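Local coordinates for protein branched-chain-amino-acid aminotransferase (Deinococcus radiodurans, PDB 3UZO) that probably catalyses the pyridoxal 5'-phosphate-dependent transfer of amino groups between branched-chain amino acids and 2-oxoglutarate, yielding L-glutamate and the branched 2-oxo acids, at residues 101-104 against 105-108; 210-213 against 214-218; 226-230 against 231-235; 339-342 against 343-347. One frame throughout, in Å; residues are numbered along the deposited sequence.

Overall arrangement
Three of the four contacts are turns of helices and one is a loop fold. Interaction 2, on helix 204-219, is the most buried; interactions 1, 3 and 4 are partly buried, mixing sheltered and exposed residues. Interactions 2 and 3 meet directly, the hydroxyl of Y227 packing on S210 and P213, whereas interaction 4 lies about 32 Å from interaction 2, centre to centre, across the middle of the chain. L108 of interaction 1 packs on L211 of interaction 2 in the second subunit. Chemistry follows place: sulfur and guanidinium in 1, leucine against carboxylate in 2, a carboxylate gathering N-H groups in 3, and leucine against amide just before a helix end closed by glycine in 4.

Interaction 1: residues 101-104 against 105-108; sequences MRMS and CRRL
R106 reaches back over the preceding turn of helix 94-107 and lays its guanidinium against the thioether of M103. Sulfur SD of M103 sits over one face of the group, 2.9 Å above its plane and displaced toward the rim, with R106 NH1 at 3.0 Å. The arginine chain is extended through CG and then bends at chi3 (-48°), which swings the flat end back over the helix. M103 folds to meet it, bending at chi2 and chi3. At the edge of the same guanidinium, in its plane, R102 CG lies 3.5 Å from R106 NH2. The two guanidinium planes are only 10° apart, with R102 NE 4.7 Å from R106 NH2, though the groups are well separated and do not stack.

C105 works on another side of the helix. Its SG turns beside its own backbone N, is 3.3 Å from M101 O and 4.4 Å from M101 CG, and with M101 packs on strands 74-83 and 141-151. Its N-H is bonded to M101 O at 2.8 Å. S104 points into the protein, where OG is hydrogen-bonded to K202 N, at the cofactor site.

Each arginine has its own acidic partner, probably easing the closeness of like charges: R102 a salt bridge with D115, R106 a long, weak ion pair with E112. One turn thus combines a cationic, sulfur-backed outer side with a buried thiol and thioether.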
ATOM      1  N   MET A 101      10.337   5.706 -11.892  1.00 12.62           N
ATOM      2  CA  MET A 101       8.978   6.096 -11.568  1.00 13.38           C
ATOM      3  C   MET A 101       8.041   5.633 -12.666  1.00 14.18           C
ATOM      4  O   MET A 101       6.857   5.422 -12.424  1.00 13.75           O
ATOM      5  CB  MET A 101       8.850   7.605 -11.376  1.00 16.44           C
ATOM      6  CG  MET A 101       7.582   7.978 -10.621  1.00 18.62           C
ATOM      7  SD  MET A 101       7.517   9.721 -10.191  1.00 18.88           S
ATOM      8  CE  MET A 101       6.935  10.368 -11.715  1.00 15.74           C
ATOM      9  N   ARG A 102       8.576   5.476 -13.875  1.00 10.98           N
ATOM     10  CA  ARG A 102       7.781   4.991 -14.999  1.00 12.05           C
ATOM     11  C   ARG A 102       7.399   3.540 -14.695  1.00 11.05           C
ATOM     12  O   ARG A 102       6.285   3.088 -14.994  1.00 10.44           O
ATOM     13  CB  ARG A 102       8.607   5.055 -16.284  1.00 17.95           C
ATOM     14  CG  ARG A 102       7.822   5.482 -17.503  1.00 21.37           C
ATOM     15  CD  ARG A 102       8.511   6.626 -18.209  1.00 19.41           C
ATOM     16  NE  ARG A 102       9.883   6.300 -18.589  1.00 14.59           N
ATOM     17  CZ  ARG A 102      10.890   7.159 -18.499  1.00 14.85           C
ATOM     18  NH1 ARG A 102      10.672   8.387 -18.041  1.00 14.90           N
ATOM     19  NH2 ARG A 102      12.110   6.802 -18.866  1.00 14.31           N
ATOM     20  N   MET A 103       8.327   2.804 -14.097  1.00 13.12           N
ATOM     21  CA  MET A 103       8.057   1.414 -13.756  1.00 13.31           C
ATOM     22  C   MET A 103       7.082   1.333 -12.588  1.00 11.41           C
ATOM     23  O   MET A 103       6.213   0.465 -12.569  1.00  8.53           O
ATOM     24  CB  MET A 103       9.355   0.666 -13.438  1.00 25.00           C
ATOM     25  CG  MET A 103      10.203   0.386 -14.675  1.00 34.51           C
ATOM     26  SD  MET A 103       9.220  -0.225 -16.096  1.00 42.01           S
ATOM     27  CE  MET A 103       9.299  -2.024 -15.844  1.00 40.08           C
ATOM     28  N   SER A 104       7.215   2.234 -11.616  1.00 10.71           N
ATOM     29  CA  SER A 104       6.293   2.243 -10.481  1.00  9.82           C
ATOM     30  C   SER A 104       4.889   2.563 -10.993  1.00 10.54           C
ATOM     31  O   SER A 104       3.916   1.902 -10.621  1.00 12.98           O
ATOM     32  CB  SER A 104       6.706   3.296  -9.440  1.00  7.90           C
ATOM     33  OG  SER A 104       7.926   2.952  -8.805  1.00  6.55           O
ATOM     34  N   CYS A 105       4.788   3.578 -11.851  1.00  9.08           N
ATOM     35  CA  CYS A 105       3.498   3.971 -12.410  1.00 10.03           C
ATOM     36  C   CYS A 105       2.865   2.819 -13.175  1.00 11.73           C
ATOM     37  O   CYS A 105       1.683   2.505 -13.000  1.00 10.99           O
ATOM     38  CB  CYS A 105       3.655   5.168 -13.353  1.00 12.98           C
ATOM     39  SG  CYS A 105       3.854   6.760 -12.521  1.00 12.22           S
ATOM     40  N   ARG A 106       3.661   2.196 -14.031  1.00 12.59           N
ATOM     41  CA  ARG A 106       3.178   1.084 -14.833  1.00 15.24           C
ATOM     42  C   ARG A 106       2.591  -0.012 -13.945  1.00 12.75           C
ATOM     43  O   ARG A 106       1.524  -0.551 -14.237  1.00 12.78           O
ATOM     44  CB  ARG A 106       4.332   0.521 -15.658  1.00 31.56           C
ATOM     45  CG  ARG A 106       3.929  -0.078 -16.984  1.00 39.02           C
ATOM     46  CD  ARG A 106       5.168  -0.307 -17.818  1.00 39.96           C
ATOM     47  NE  ARG A 106       6.006   0.885 -17.812  1.00 44.14           N
ATOM     48  CZ  ARG A 106       7.251   0.927 -18.269  1.00 45.91           C
ATOM     49  NH1 ARG A 106       7.810  -0.165 -18.774  1.00 49.00           N
ATOM     50  NH2 ARG A 106       7.937   2.061 -18.224  1.00 44.32           N
ATOM     51  N   ARG A 107       3.284  -0.326 -12.853  1.00 13.19           N
ATOM     52  CA  ARG A 107       2.849  -1.377 -11.934  1.00 12.76           C
ATOM     53  C   ARG A 107       1.502  -1.113 -11.269  1.00 13.11           C
ATOM     54  O   ARG A 107       0.795  -2.054 -10.908  1.00 11.32           O
ATOM     55  CB  ARG A 107       3.922  -1.623 -10.863  1.00 14.59           C
ATOM     56  CG  ARG A 107       3.631  -2.792  -9.925  1.00 16.86           C
ATOM     57  CD  ARG A 107       3.370  -4.101 -10.696  1.00 16.97           C
ATOM     58  NE  ARG A 107       3.347  -5.283  -9.826  1.00 20.82           N
ATOM     59  CZ  ARG A 107       2.295  -5.715  -9.130  1.00 20.13           C
ATOM     60  NH1 ARG A 107       1.133  -5.081  -9.174  1.00 21.10           N
ATOM     61  NH2 ARG A 107       2.408  -6.803  -8.381  1.00 20.72           N
ATOM     62  N   LEU A 108       1.139   0.157 -11.115  1.00  7.30           N
ATOM     63  CA  LEU A 108      -0.135   0.502 -10.499  1.00  8.39           C
ATOM     64  C   LEU A 108      -1.144   1.082 -11.493  1.00  9.23           C
ATOM     65  O   LEU A 108      -2.126   1.713 -11.097  1.00  8.75           O
ATOM     66  CB  LEU A 108       0.083   1.487  -9.353  1.00 13.17           C
ATOM     67  CG  LEU A 108       0.915   0.965  -8.176  1.00 10.40           C
ATOM     68  CD1 LEU A 108       0.774   1.930  -7.003  1.00 13.28           C
ATOM     69  CD2 LEU A 108       0.437  -0.416  -7.770  1.00 12.28           C
TER

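Interaction 2: residues 210-213 against 214-218; sequences SLLP and GYEAK
L212 and E216, one helical turn apart on helix 204-219, cross at a slant, a methyl group lying on the flat of a carboxylate. CD1 of L212 comes over the E216 carboxylate, 3.4 Å from its carbon CD and 3.3 Å from OE1, while L212 CD2 stays farther back, 4.1 Å from OE1. Two torsions bring them together: L212 CG stands anti to its backbone N (chi1 -178°), and E216 CG turns beside its own (chi1 -74°), the rest of the chain running straight out. The contact is a van der Waals one, and beneath it E216 N is bonded to L212 O at 2.9 Å.

Y215 points off at roughly a right angle to E216. Its ring leads off from the turn, and CB touches the carbonyls of L212 (3.3 Å to O) and L211. The N of L212 and that of P213, which carries no hydrogen, make no bond to the turn before, and the helix kinks here. The proline carbonyl is used nonetheless, A217 N bonding to P213 O at 3.0 Å, and G214 N reaches S210 O at 2.8 Å.

Helix 204-219 is the crossover of a beta-alpha-beta unit between the parallel strands 183-186 and 224-225. S210 and P213 face Y227 in the loop after strand 224-225, S210 OG bonding to the carbonyl of Y207. The other flank is covered by the second subunit, whose L108 packs on L211 and whose L109 packs on L212 and Y215.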
ATOM      1  N   SER A 210       5.916  -1.725   6.323  1.00 10.42           N
ATOM      2  CA  SER A 210       7.141  -1.646   7.117  1.00 12.31           C
ATOM      3  C   SER A 210       7.004  -0.834   8.402  1.00 11.35           C
ATOM      4  O   SER A 210       7.873  -0.893   9.264  1.00 11.67           O
ATOM      5  CB  SER A 210       8.284  -1.050   6.286  1.00 15.07           C
ATOM      6  OG  SER A 210       8.117   0.354   6.134  1.00 15.46           O
ATOM      7  N   LEU A 211       5.913  -0.088   8.535  1.00 12.16           N
ATOM      8  CA  LEU A 211       5.705   0.751   9.712  1.00 14.16           C
ATOM      9  C   LEU A 211       5.807   0.025  11.061  1.00 14.32           C
ATOM     10  O   LEU A 211       6.610   0.403  11.909  1.00 12.89           O
ATOM     11  CB  LEU A 211       4.350   1.449   9.605  1.00 15.35           C
ATOM     12  CG  LEU A 211       4.261   2.949   9.282  1.00 18.19           C
ATOM     13  CD1 LEU A 211       5.520   3.481   8.614  1.00 17.66           C
ATOM     14  CD2 LEU A 211       3.043   3.166   8.398  1.00 15.70           C
ATOM     15  N   LEU A 212       4.996  -1.010  11.262  1.00 16.54           N
ATOM     16  CA  LEU A 212       5.013  -1.736  12.528  1.00 17.13           C
ATOM     17  C   LEU A 212       6.382  -2.350  12.828  1.00 16.70           C
ATOM     18  O   LEU A 212       6.967  -2.082  13.873  1.00 17.01           O
ATOM     19  CB  LEU A 212       3.918  -2.820  12.540  1.00 19.02           C
ATOM     20  CG  LEU A 212       3.724  -3.688  13.798  1.00 18.74           C
ATOM     21  CD1 LEU A 212       4.851  -4.690  13.920  1.00 22.66           C
ATOM     22  CD2 LEU A 212       3.660  -2.812  15.036  1.00 20.99           C
ATOM     23  N   PRO A 213       6.914  -3.181  11.918  1.00 11.54           N
ATOM     24  CA  PRO A 213       8.227  -3.769  12.207  1.00 11.02           C
ATOM     25  C   PRO A 213       9.331  -2.721  12.376  1.00 10.70           C
ATOM     26  O   PRO A 213      10.237  -2.892  13.186  1.00  6.52           O
ATOM     27  CB  PRO A 213       8.460  -4.711  11.022  1.00 17.16           C
ATOM     28  CG  PRO A 213       7.623  -4.130   9.929  1.00 17.27           C
ATOM     29  CD  PRO A 213       6.379  -3.673  10.640  1.00 18.99           C
ATOM     30  N   GLY A 214       9.247  -1.627  11.626  1.00 14.83           N
ATOM     31  CA  GLY A 214      10.255  -0.589  11.749  1.00 15.84           C
ATOM     32  C   GLY A 214      10.185   0.038  13.129  1.00 17.20           C
ATOM     33  O   GLY A 214      11.206   0.374  13.740  1.00 17.80           O
ATOM     34  N   TYR A 215       8.963   0.194  13.621  1.00 14.22           N
ATOM     35  CA  TYR A 215       8.733   0.768  14.940  1.00 17.29           C
ATOM     36  C   TYR A 215       9.299  -0.166  16.010  1.00 17.36           C
ATOM     37  O   TYR A 215      10.015   0.273  16.910  1.00 18.09           O
ATOM     38  CB  TYR A 215       7.235   0.974  15.165  1.00 30.82           C
ATOM     39  CG  TYR A 215       6.888   1.455  16.552  1.00 35.21           C
ATOM     40  CD1 TYR A 215       7.282   2.717  16.993  1.00 36.24           C
ATOM     41  CD2 TYR A 215       6.171   0.643  17.429  1.00 37.36           C
ATOM     42  CE1 TYR A 215       6.971   3.159  18.277  1.00 39.16           C
ATOM     43  CE2 TYR A 215       5.853   1.073  18.714  1.00 38.75           C
ATOM     44  CZ  TYR A 215       6.257   2.330  19.132  1.00 39.26           C
ATOM     45  OH  TYR A 215       5.948   2.755  20.405  1.00 41.92           O
ATOM     46  N   GLU A 216       8.977  -1.452  15.909  1.00 18.64           N
ATOM     47  CA  GLU A 216       9.470  -2.433  16.867  1.00 19.28           C
ATOM     48  C   GLU A 216      10.998  -2.446  16.926  1.00 18.67           C
ATOM     49  O   GLU A 216      11.582  -2.669  17.979  1.00 18.99           O
ATOM     50  CB  GLU A 216       8.952  -3.828  16.515  1.00 23.25           C
ATOM     51  CG  GLU A 216       7.485  -4.023  16.847  1.00 25.37           C
ATOM     52  CD  GLU A 216       6.972  -5.404  16.483  1.00 29.55           C
ATOM     53  OE1 GLU A 216       5.828  -5.727  16.870  1.00 31.07           O
ATOM     54  OE2 GLU A 216       7.704  -6.163  15.807  1.00 30.07           O
ATOM     55  N   ALA A 217      11.647  -2.209  15.795  1.00 17.90           N
ATOM     56  CA  ALA A 217      13.103  -2.198  15.776  1.00 18.12           C
ATOM     57  C   ALA A 217      13.625  -0.980  16.531  1.00 18.74           C
ATOM     58  O   ALA A 217      14.473  -1.094  17.415  1.00 14.91           O
ATOM     59  CB  ALA A 217      13.607  -2.183  14.347  1.00 12.63           C
ATOM     60  N   LYS A 218      13.105   0.191  16.181  1.00 21.36           N
ATOM     61  CA  LYS A 218      13.530   1.431  16.815  1.00 24.85           C
ATOM     62  C   LYS A 218      13.360   1.400  18.331  1.00 26.38           C
ATOM     63  O   LYS A 218      14.120   2.043  19.052  1.00 27.44           O
ATOM     64  CB  LYS A 218      12.768   2.609  16.204  1.00 34.12           C
ATOM     65  CG  LYS A 218      13.084   2.780  14.726  1.00 39.39           C
ATOM     66  CD  LYS A 218      12.231   3.830  14.050  1.00 40.81           C
ATOM     67  CE  LYS A 218      12.519   3.857  12.556  1.00 39.73           C
ATOM     68  NZ  LYS A 218      11.595   4.776  11.831  1.00 43.46           N
TER

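Interaction 3: residues 226-230 against 231-235; sequences IYLDP and ATHTT
Two flat groups organise this loop, the H233 imidazole and the D229 carboxylate. At the edge of the H233 ring, in its plane, lies P230 O, 3.5 Å from CD2. D229 O and L228 CB approach the ring obliquely.

The carboxylate is surrounded by donors. OD1 takes two backbone N-H groups: T235 N at 2.8 Å, nearly in line with the C-O bond, and T234 N at 2.6 Å on the syn side, 23° out of plane. OD2 receives the T232 hydroxyl in its syn lone pair, with OG1 at 2.6 Å, and T232 N at 2.8 Å from above the plane. D229 CG fits between its own N and carbonyl carbon (chi1 69°), turning both oxygens into the curve of the chain.

Lying between strands 224-225 and 243-248, the loop is folded by D229, whose side chain and carbonyl both accept N-H groups from later residues. H233 N is bonded to D229 O at 2.6 Å, four residues on, closing a tight turn with H233 in a left-handed conformation, and D229 N is bonded to T235 O at 2.8 Å. L228 CD1 packs against H233 O.

With four donors on it, the D229 carboxylate is probably held as the anion, its rotation fixed by N-H groups on both oxygens. H233 NE2 is hydrogen-bonded to D191, which anchors the ring from outside the loop.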
ATOM      1  N   ILE A 226      16.112  -5.291   8.734  1.00 17.80           N
ATOM      2  CA  ILE A 226      16.667  -5.719   7.463  1.00 17.75           C
ATOM      3  C   ILE A 226      15.761  -6.887   7.153  1.00 16.92           C
ATOM      4  O   ILE A 226      15.659  -7.832   7.937  1.00 18.04           O
ATOM      5  CB  ILE A 226      18.130  -6.178   7.545  1.00 23.61           C
ATOM      6  CG1 ILE A 226      19.032  -4.967   7.788  1.00 24.39           C
ATOM      7  CG2 ILE A 226      18.532  -6.842   6.233  1.00 23.47           C
ATOM      8  CD1 ILE A 226      20.515  -5.255   7.677  1.00 24.74           C
ATOM      9  N   TYR A 227      15.072  -6.799   6.023  1.00 14.10           N
ATOM     10  CA  TYR A 227      14.135  -7.833   5.626  1.00 12.91           C
ATOM     11  C   TYR A 227      14.773  -9.005   4.894  1.00 12.94           C
ATOM     12  O   TYR A 227      15.785  -8.850   4.211  1.00  9.61           O
ATOM     13  CB  TYR A 227      13.021  -7.216   4.774  1.00 11.34           C
ATOM     14  CG  TYR A 227      12.196  -6.187   5.526  1.00 12.64           C
ATOM     15  CD1 TYR A 227      12.655  -4.876   5.697  1.00 11.03           C
ATOM     16  CD2 TYR A 227      10.977  -6.538   6.107  1.00  9.38           C
ATOM     17  CE1 TYR A 227      11.910  -3.938   6.434  1.00 12.64           C
ATOM     18  CE2 TYR A 227      10.234  -5.621   6.842  1.00  9.15           C
ATOM     19  CZ  TYR A 227      10.705  -4.325   7.003  1.00  8.59           C
ATOM     20  OH  TYR A 227       9.960  -3.437   7.739  1.00  8.73           O
ATOM     21  N   LEU A 228      14.161 -10.176   5.061  1.00 12.58           N
ATOM     22  CA  LEU A 228      14.612 -11.410   4.434  1.00 15.01           C
ATOM     23  C   LEU A 228      13.588 -11.783   3.369  1.00 15.91           C
ATOM     24  O   LEU A 228      12.477 -11.255   3.373  1.00 16.83           O
ATOM     25  CB  LEU A 228      14.704 -12.522   5.482  1.00 18.51           C
ATOM     26  CG  LEU A 228      15.562 -12.214   6.710  1.00 18.84           C
ATOM     27  CD1 LEU A 228      15.550 -13.400   7.673  1.00 17.23           C
ATOM     28  CD2 LEU A 228      16.977 -11.891   6.259  1.00 19.93           C
ATOM     29  N   ASP A 229      13.942 -12.695   2.465  1.00 15.83           N
ATOM     30  CA  ASP A 229      13.004 -13.063   1.416  1.00 16.59           C
ATOM     31  C   ASP A 229      11.700 -13.546   2.047  1.00 17.51           C
ATOM     32  O   ASP A 229      11.706 -14.354   2.985  1.00 15.58           O
ATOM     33  CB  ASP A 229      13.595 -14.137   0.498  1.00 18.60           C
ATOM     34  CG  ASP A 229      13.744 -15.477   1.185  1.00 19.07           C
ATOM     35  OD1 ASP A 229      14.684 -15.635   1.997  1.00 15.78           O
ATOM     36  OD2 ASP A 229      12.905 -16.364   0.908  1.00 19.03           O
ATOM     37  N   PRO A 230      10.561 -13.031   1.551  1.00 19.97           N
ATOM     38  CA  PRO A 230       9.206 -13.350   2.011  1.00 21.21           C
ATOM     39  C   PRO A 230       8.884 -14.846   2.035  1.00 21.60           C
ATOM     40  O   PRO A 230       8.396 -15.371   3.034  1.00 21.79           O
ATOM     41  CB  PRO A 230       8.310 -12.605   1.013  1.00 17.80           C
ATOM     42  CG  PRO A 230       9.149 -11.492   0.546  1.00 20.09           C
ATOM     43  CD  PRO A 230      10.517 -12.105   0.405  1.00 17.24           C
ATOM     44  N   ALA A 231       9.157 -15.523   0.925  1.00 19.75           N
ATOM     45  CA  ALA A 231       8.860 -16.948   0.805  1.00 19.11           C
ATOM     46  C   ALA A 231       9.535 -17.884   1.796  1.00 20.68           C
ATOM     47  O   ALA A 231       8.934 -18.876   2.196  1.00 21.71           O
ATOM     48  CB  ALA A 231       9.153 -17.420  -0.602  1.00 15.72           C
ATOM     49  N   THR A 232      10.768 -17.590   2.200  1.00 23.31           N
ATOM     50  CA  THR A 232      11.460 -18.493   3.117  1.00 23.82           C
ATOM     51  C   THR A 232      12.215 -17.842   4.272  1.00 23.71           C
ATOM     52  O   THR A 232      12.587 -18.522   5.224  1.00 23.30           O
ATOM     53  CB  THR A 232      12.473 -19.381   2.355  1.00 23.46           C
ATOM     54  OG1 THR A 232      13.630 -18.606   2.012  1.00 22.93           O
ATOM     55  CG2 THR A 232      11.854 -19.925   1.078  1.00 20.28           C
ATOM     56  N   HIS A 233      12.443 -16.535   4.187  1.00 18.00           N
ATOM     57  CA  HIS A 233      13.188 -15.825   5.226  1.00 17.33           C
ATOM     58  C   HIS A 233      14.572 -16.452   5.439  1.00 16.48           C
ATOM     59  O   HIS A 233      14.985 -16.717   6.568  1.00 14.47           O
ATOM     60  CB  HIS A 233      12.400 -15.819   6.542  1.00 17.46           C
ATOM     61  CG  HIS A 233      11.359 -14.744   6.611  1.00 17.39           C
ATOM     62  ND1 HIS A 233      11.369 -13.760   7.575  1.00 19.54           N
ATOM     63  CD2 HIS A 233      10.305 -14.472   5.808  1.00 15.14           C
ATOM     64  CE1 HIS A 233      10.366 -12.928   7.363  1.00 18.47           C
ATOM     65  NE2 HIS A 233       9.705 -13.337   6.296  1.00 17.89           N
ATOM     66  N   THR A 234      15.289 -16.671   4.341  1.00 15.05           N
ATOM     67  CA  THR A 234      16.616 -17.272   4.410  1.00 16.41           C
ATOM     68  C   THR A 234      17.703 -16.355   3.857  1.00 16.98           C
ATOM     69  O   THR A 234      18.877 -16.455   4.234  1.00 16.48           O
ATOM     70  CB  THR A 234      16.647 -18.596   3.628  1.00 25.54           C
ATOM     71  OG1 THR A 234      16.400 -18.338   2.241  1.00 27.04           O
ATOM     72  CG2 THR A 234      15.569 -19.537   4.149  1.00 26.59           C
ATOM     73  N   THR A 235      17.309 -15.454   2.967  1.00 17.02           N
ATOM     74  CA  THR A 235      18.260 -14.539   2.366  1.00 16.92           C
ATOM     75  C   THR A 235      17.887 -13.093   2.669  1.00 16.42           C
ATOM     76  O   THR A 235      16.739 -12.792   2.976  1.00 14.71           O
ATOM     77  CB  THR A 235      18.319 -14.749   0.844  1.00 29.71           C
ATOM     78  OG1 THR A 235      19.176 -13.765   0.259  1.00 36.37           O
ATOM     79  CG2 THR A 235      16.941 -14.634   0.240  1.00 24.89           C
TER

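Interaction 4: residues 339-342 against 343-347; sequences ELVG and IQYGD
Q344 sends its extended side chain across L340, one turn earlier on helix 331-344. CB sits 3.7 Å from L340 O, and CG comes closer, 3.1 Å from the same oxygen, which also accepts the backbone N-H of Q344. With CG anti to the carbonyl carbon (chi1 -59°) and the chain extended beyond, the amide lands across the leucine branches. CD, OE1 and NE2 all meet L340 CD1, OE1 at 3.1 Å and NE2 at 3.3 Å; NE2 also touches L340 CD2.

Next to this pair, V341 and Y345 run side by side, pointing the same way, with CG1 of V341 3.5 Å from ring carbon CD1 of Y345. V341 O lies at the edge of that ring, in its plane. The helix then ends in a Schellman motif: G346 takes a positive phi (81°), and D347 N returns to G342 O at 2.7 Å.

L340, E339 and I343 rest on helix 266-277, and E339 OE2 forms a salt bridge with R278, just past the end of that helix. Beyond the helix end, the Y345 ring stacks edge-to-face on Y82 of strand 74-83, and N90 of strand 89-91 bonds to the carbonyl of Q344, so the terminus is tied to the seven-stranded sheet.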
ATOM      1  N   GLU A 339      33.874   8.169  -2.764  1.00 12.39           N
ATOM      2  CA  GLU A 339      33.732   8.241  -4.215  1.00 13.59           C
ATOM      3  C   GLU A 339      32.317   8.702  -4.587  1.00 12.38           C
ATOM      4  O   GLU A 339      32.137   9.610  -5.401  1.00  8.86           O
ATOM      5  CB  GLU A 339      34.009   6.867  -4.842  1.00 19.36           C
ATOM      6  CG  GLU A 339      34.208   6.867  -6.361  1.00 19.65           C
ATOM      7  CD  GLU A 339      35.427   7.667  -6.791  1.00 22.35           C
ATOM      8  OE1 GLU A 339      36.426   7.658  -6.048  1.00 23.65           O
ATOM      9  OE2 GLU A 339      35.391   8.297  -7.872  1.00 23.39           O
ATOM     10  N   LEU A 340      31.316   8.077  -3.978  1.00 10.97           N
ATOM     11  CA  LEU A 340      29.923   8.420  -4.255  1.00 12.19           C
ATOM     12  C   LEU A 340      29.606   9.878  -3.891  1.00 12.63           C
ATOM     13  O   LEU A 340      29.087  10.633  -4.712  1.00 11.13           O
ATOM     14  CB  LEU A 340      28.999   7.462  -3.497  1.00 20.20           C
ATOM     15  CG  LEU A 340      27.474   7.603  -3.615  1.00 25.42           C
ATOM     16  CD1 LEU A 340      26.988   8.703  -2.695  1.00 27.83           C
ATOM     17  CD2 LEU A 340      27.083   7.869  -5.060  1.00 23.88           C
ATOM     18  N   VAL A 341      29.935  10.270  -2.664  1.00 10.57           N
ATOM     19  CA  VAL A 341      29.675  11.626  -2.196  1.00 12.99           C
ATOM     20  C   VAL A 341      30.525  12.661  -2.945  1.00 12.84           C
ATOM     21  O   VAL A 341      30.065  13.766  -3.227  1.00 11.04           O
ATOM     22  CB  VAL A 341      29.929  11.732  -0.675  1.00 19.95           C
ATOM     23  CG1 VAL A 341      29.582  13.124  -0.181  1.00 22.64           C
ATOM     24  CG2 VAL A 341      29.089  10.700   0.055  1.00 20.95           C
ATOM     25  N   GLY A 342      31.763  12.293  -3.268  1.00 14.23           N
ATOM     26  CA  GLY A 342      32.636  13.201  -3.999  1.00 15.56           C
ATOM     27  C   GLY A 342      32.046  13.549  -5.356  1.00 13.77           C
ATOM     28  O   GLY A 342      32.102  14.701  -5.802  1.00 13.95           O
ATOM     29  N   ILE A 343      31.469  12.550  -6.015  1.00 14.36           N
ATOM     30  CA  ILE A 343      30.851  12.753  -7.323  1.00 15.63           C
ATOM     31  C   ILE A 343      29.629  13.665  -7.203  1.00 15.07           C
ATOM     32  O   ILE A 343      29.482  14.635  -7.950  1.00 14.50           O
ATOM     33  CB  ILE A 343      30.412  11.403  -7.940  1.00 10.67           C
ATOM     34  CG1 ILE A 343      31.650  10.600  -8.346  1.00  7.76           C
ATOM     35  CG2 ILE A 343      29.497  11.640  -9.140  1.00 11.13           C
ATOM     36  CD1 ILE A 343      31.355   9.163  -8.734  1.00  6.88           C
ATOM     37  N   GLN A 344      28.752  13.343  -6.257  1.00 11.54           N
ATOM     38  CA  GLN A 344      27.542  14.125  -6.047  1.00 12.80           C
ATOM     39  C   GLN A 344      27.823  15.612  -5.798  1.00 10.79           C
ATOM     40  O   GLN A 344      27.157  16.472  -6.367  1.00 13.22           O
ATOM     41  CB  GLN A 344      26.736  13.520  -4.888  1.00 10.25           C
ATOM     42  CG  GLN A 344      26.337  12.065  -5.160  1.00 12.59           C
ATOM     43  CD  GLN A 344      25.651  11.398  -3.992  1.00 13.57           C
ATOM     44  OE1 GLN A 344      25.970  11.669  -2.829  1.00 14.20           O
ATOM     45  NE2 GLN A 344      24.707  10.506  -4.291  1.00 15.34           N
ATOM     46  N   TYR A 345      28.808  15.916  -4.960  1.00 11.06           N
ATOM     47  CA  TYR A 345      29.127  17.308  -4.662  1.00 12.46           C
ATOM     48  C   TYR A 345      30.081  17.985  -5.640  1.00 11.64           C
ATOM     49  O   TYR A 345      30.452  19.134  -5.432  1.00 12.41           O
ATOM     50  CB  TYR A 345      29.694  17.449  -3.252  1.00 13.30           C
ATOM     51  CG  TYR A 345      28.655  17.354  -2.169  1.00 14.75           C
ATOM     52  CD1 TYR A 345      28.360  16.132  -1.565  1.00 17.41           C
ATOM     53  CD2 TYR A 345      27.954  18.487  -1.751  1.00 16.18           C
ATOM     54  CE1 TYR A 345      27.393  16.042  -0.573  1.00 17.58           C
ATOM     55  CE2 TYR A 345      26.987  18.408  -0.762  1.00 13.36           C
ATOM     56  CZ  TYR A 345      26.709  17.185  -0.177  1.00 14.58           C
ATOM     57  OH  TYR A 345      25.746  17.101   0.798  1.00 13.84           O
ATOM     58  N   GLY A 346      30.475  17.275  -6.690  1.00 13.46           N
ATOM     59  CA  GLY A 346      31.367  17.848  -7.687  1.00 13.04           C
ATOM     60  C   GLY A 346      32.847  17.865  -7.361  1.00 15.13           C
ATOM     61  O   GLY A 346      33.622  18.571  -8.017  1.00 13.37           O
ATOM     62  N   ASP A 347      33.264  17.100  -6.359  1.00 16.36           N
ATOM     63  CA  ASP A 347      34.677  17.077  -6.004  1.00 18.06           C
ATOM     64  C   ASP A 347      35.437  15.989  -6.746  1.00 18.48           C
ATOM     65  O   ASP A 347      36.669  15.981  -6.761  1.00 19.62           O
ATOM     66  CB  ASP A 347      34.851  16.890  -4.501  1.00 20.51           C
ATOM     67  CG  ASP A 347      34.366  18.080  -3.718  1.00 19.95           C
ATOM     68  OD1 ASP A 347      34.723  19.215  -4.089  1.00 19.68           O
ATOM     69  OD2 ASP A 347      33.633  17.880  -2.734  1.00 19.61           O
TER